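Local coordinates for protein L-lysine 6-monooxygenase (PDB 5CQF) that probably uses FAD and NADPH to hydroxylate the side-chain amine of L-lysine, an oxidoreductase step in siderophore biosynthesis, at residues E33-R36 against P41-D44; E179-P184 against S317-T322. All coordinates share one frame; numbering follows the deposited sequence.

Contact 1 of 2, residues E33-R36 against P41-D44; sequences EDAR and PLGD
Ala-35 and Arg-36, in the last turn of helix 23-37, meet Leu-42 and Gly-43 of the short 3-10 turn 41-43 in the loop that follows. Earlier in the helix turn, Glu-33 turns away from the loop and takes a weak, bent bond from Arg-36, NE lying 3.3 Å from Glu-33 OE1 with an angle of 134° at the hydrogen, part of a salt bridge. Asp-34, buried, also faces elsewhere: its carboxylate is held by Arg-81, Asn-82 and Ser-85. Ala-35 points its methyl at the loop, where CB touches Leu-42 CD2 at 3.6 Å and stands 3.7 Å from Gly-43 N. Helix 23-37 is the connection of a beta-alpha-beta crossover between the parallel strands 16-19 and 47-50, consistent with a Rossmann-type FAD-binding fold, and this contact lies where the chain turns back toward the second strand. The Leu-42 side chain also touches Ala-423 and Glu-427 of helix 412-428. At Arg-36 the packing becomes backbone to backbone: its N is 3.6 Å from Gly-43 CA, and the CA atoms of Arg-36 and Gly-43 are 3.8 Å apart, an approach made possible by the missing side chain. Bends at chi2 and chi3 lead the Arg-36 guanidinium away.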
# COMPACT_ATOMS: atom_id res chain seq x y z
N GLU A 33 -10.68 -36.43 -7.76
CA GLU A 33 -9.72 -36.53 -8.85
C GLU A 33 -8.27 -36.56 -8.36
O GLU A 33 -7.51 -37.36 -8.85
CB GLU A 33 -9.92 -35.42 -9.89
CG GLU A 33 -11.26 -35.53 -10.62
CD GLU A 33 -11.36 -36.75 -11.54
OE1 GLU A 33 -10.33 -37.13 -12.16
OE2 GLU A 33 -12.47 -37.33 -11.66
N ASP A 34 -7.88 -35.71 -7.41
CA ASP A 34 -6.53 -35.82 -6.82
C ASP A 34 -6.25 -37.26 -6.42
O ASP A 34 -5.18 -37.80 -6.70
CB ASP A 34 -6.38 -34.94 -5.58
CG ASP A 34 -6.16 -33.45 -5.91
OD1 ASP A 34 -6.09 -33.08 -7.11
OD2 ASP A 34 -6.06 -32.65 -4.94
N ALA A 35 -7.22 -37.88 -5.76
CA ALA A 35 -7.07 -39.24 -5.26
C ALA A 35 -6.97 -40.30 -6.38
O ALA A 35 -6.07 -41.14 -6.37
CB ALA A 35 -8.22 -39.55 -4.32
N ARG A 36 -7.87 -40.21 -7.35
CA ARG A 36 -7.86 -41.03 -8.56
C ARG A 36 -6.49 -40.99 -9.26
O ARG A 36 -5.92 -42.03 -9.61
CB ARG A 36 -8.95 -40.56 -9.54
CG ARG A 36 -9.32 -41.54 -10.65
CD ARG A 36 -9.75 -40.83 -11.93
NE ARG A 36 -8.65 -40.01 -12.48
CZ ARG A 36 -7.70 -40.43 -13.32
NH1 ARG A 36 -7.66 -41.68 -13.77
NH2 ARG A 36 -6.76 -39.59 -13.73
N PRO A 41 -7.35 -44.94 -2.67
CA PRO A 41 -8.63 -45.68 -2.68
C PRO A 41 -9.87 -44.81 -2.90
O PRO A 41 -10.84 -45.25 -3.51
CB PRO A 41 -8.70 -46.31 -1.28
CG PRO A 41 -7.30 -46.30 -0.78
CD PRO A 41 -6.66 -45.08 -1.37
N LEU A 42 -9.83 -43.59 -2.37
CA LEU A 42 -10.95 -42.67 -2.50
C LEU A 42 -11.35 -42.42 -3.95
O LEU A 42 -12.51 -42.13 -4.23
CB LEU A 42 -10.57 -41.34 -1.86
CG LEU A 42 -11.63 -40.25 -1.99
CD1 LEU A 42 -12.58 -40.30 -0.81
CD2 LEU A 42 -11.00 -38.88 -2.10
N GLY A 43 -10.39 -42.53 -4.86
CA GLY A 43 -10.64 -42.30 -6.28
C GLY A 43 -11.53 -43.31 -6.96
O GLY A 43 -12.02 -43.05 -8.06
N ASP A 44 -11.75 -44.46 -6.31
CA ASP A 44 -12.56 -45.54 -6.87
C ASP A 44 -14.04 -45.32 -6.62
O ASP A 44 -14.88 -45.79 -7.39
CB ASP A 44 -12.14 -46.89 -6.28
CG ASP A 44 -10.67 -47.20 -6.52
OD1 ASP A 44 -10.15 -46.88 -7.62
OD2 ASP A 44 -10.03 -47.75 -5.61

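Contact 2 of 2, residues E179-P184 against S317-T322; sequences EALLGP and SAIEHT
On the strand whose Ile-319 and His-321 meet Leu-181, the Ser-317 hydroxyl is gripped twice, OG sharing hydrogen bonds with Glu-329 OE1 and Thr-331 OG1 of the adjacent strand 325-332. Ser-317 and Ala-318 are paired together opposite Glu-329, a classic beta bulge. Beyond it, Ile-319 turns its side chain toward the loop 179-184, to which no hydrogen bond joins the strand. Leu-181 comes to meet it tip to tip: its CD1 methyl sits evenly against both branches of the isoleucine, 4.1 Å from Ile-319 CG2 and 4.1 Å from Ile-319 CG1. Strand 314-322 belongs to a three-stranded antiparallel sheet, and the loop leads from helix 176-179 into strand 186-188 of a separate five-stranded parallel sheet; Leu-186 on that strand touches both Leu-181 and Ile-319, so the two sheets meet through a small apolar patch at the surface. The other leucine methyl, CD2, lies 4.2 Å from His-321 CB, where the side chains pass alongside, running opposite ways. A chi1 of -59° sets Leu-181 CG anti to the carbonyl carbon and carries the fork to the strand, one methyl for each residue. The His-321 imidazole stacks on the ring of Tyr-326 from the neighbouring strand.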
# COMPACT_ATOMS: atom_id res chain seq x y z
N GLU A 179 -42.47 -9.13 -1.84
CA GLU A 179 -42.73 -10.29 -2.70
C GLU A 179 -43.63 -10.01 -3.91
O GLU A 179 -43.34 -10.47 -5.02
CB GLU A 179 -43.29 -11.47 -1.90
CG GLU A 179 -42.19 -12.45 -1.52
CD GLU A 179 -42.61 -13.49 -0.49
OE1 GLU A 179 -43.80 -13.90 -0.47
OE2 GLU A 179 -41.71 -13.91 0.29
N ALA A 180 -44.68 -9.23 -3.72
CA ALA A 180 -45.60 -8.91 -4.82
C ALA A 180 -44.95 -7.99 -5.84
O ALA A 180 -45.41 -7.88 -6.99
CB ALA A 180 -46.88 -8.28 -4.29
N LEU A 181 -43.87 -7.33 -5.42
CA LEU A 181 -43.23 -6.29 -6.24
C LEU A 181 -42.07 -6.80 -7.09
O LEU A 181 -41.71 -6.14 -8.06
CB LEU A 181 -42.78 -5.13 -5.34
CG LEU A 181 -43.89 -4.43 -4.55
CD1 LEU A 181 -43.32 -3.34 -3.66
CD2 LEU A 181 -44.96 -3.86 -5.47
N LEU A 182 -41.52 -7.97 -6.75
CA LEU A 182 -40.40 -8.53 -7.53
C LEU A 182 -40.68 -8.44 -9.02
O LEU A 182 -41.72 -8.87 -9.48
CB LEU A 182 -40.11 -9.99 -7.15
CG LEU A 182 -39.54 -10.21 -5.75
CD1 LEU A 182 -39.23 -11.70 -5.52
CD2 LEU A 182 -38.31 -9.34 -5.51
N GLY A 183 -39.74 -7.85 -9.74
CA GLY A 183 -39.91 -7.59 -11.16
C GLY A 183 -38.71 -6.89 -11.78
O GLY A 183 -37.65 -6.77 -11.16
N PRO A 184 -38.87 -6.42 -13.02
CA PRO A 184 -37.77 -5.77 -13.73
C PRO A 184 -37.20 -4.52 -13.04
O PRO A 184 -36.05 -4.18 -13.29
CB PRO A 184 -38.39 -5.39 -15.08
CG PRO A 184 -39.54 -6.31 -15.26
CD PRO A 184 -40.03 -6.65 -13.88
N SER A 317 -40.51 1.39 5.81
CA SER A 317 -41.73 1.22 6.59
C SER A 317 -42.99 1.19 5.70
O SER A 317 -44.06 0.80 6.14
CB SER A 317 -41.82 2.37 7.59
OG SER A 317 -41.83 3.62 6.92
N ALA A 318 -42.86 1.66 4.46
CA ALA A 318 -43.91 1.51 3.43
C ALA A 318 -43.32 1.72 2.03
O ALA A 318 -42.37 2.47 1.85
CB ALA A 318 -45.06 2.49 3.67
N ILE A 319 -43.91 1.05 1.05
CA ILE A 319 -43.49 1.17 -0.34
C ILE A 319 -44.67 0.87 -1.25
O ILE A 319 -45.44 -0.06 -0.98
CB ILE A 319 -42.32 0.22 -0.65
CG1 ILE A 319 -41.95 0.25 -2.13
CG2 ILE A 319 -42.64 -1.21 -0.24
CD1 ILE A 319 -40.59 -0.34 -2.43
N GLU A 320 -44.84 1.64 -2.31
CA GLU A 320 -45.84 1.30 -3.30
C GLU A 320 -45.37 1.63 -4.69
O GLU A 320 -44.60 2.56 -4.89
CB GLU A 320 -47.21 1.94 -3.01
CG GLU A 320 -47.22 3.46 -2.88
CD GLU A 320 -48.63 4.01 -2.64
OE1 GLU A 320 -48.88 4.53 -1.52
OE2 GLU A 320 -49.50 3.92 -3.55
N HIS A 321 -45.82 0.82 -5.64
CA HIS A 321 -45.52 1.00 -7.04
C HIS A 321 -46.61 1.89 -7.60
O HIS A 321 -47.79 1.56 -7.56
CB HIS A 321 -45.50 -0.38 -7.70
CG HIS A 321 -44.94 -0.40 -9.09
ND1 HIS A 321 -45.37 -1.30 -10.04
CD2 HIS A 321 -43.98 0.34 -9.68
CE1 HIS A 321 -44.70 -1.11 -11.16
NE2 HIS A 321 -43.84 -0.12 -10.97
N THR A 322 -46.23 3.05 -8.09
CA THR A 322 -47.13 3.93 -8.78
C THR A 322 -46.76 3.98 -10.27
O THR A 322 -45.85 3.28 -10.74
CB THR A 322 -47.06 5.35 -8.18
OG1 THR A 322 -45.81 5.95 -8.52
CG2 THR A 322 -47.15 5.29 -6.67

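Contacts 1 and 2 lie on opposite sides of the chain's centre, 27 and 25 Å from it, with their own centres 51 Å apart and their nearest atoms about 37 Å apart. They follow in series, 33-36 with 41-44 closing before 179-184 with 317-322 opens. Contact 1 lies beside the parallel sheet that starts with strand 16-19; the GxGxxG pattern just after that strand suggests the FAD-binding part. Contact 2 borders the second parallel sheet, where a GxGxxA pattern after strand 206-210 probably marks the NADP-binding part. The segments of contacts 1 and 2 are 5 and 133 residues apart at their closest ends.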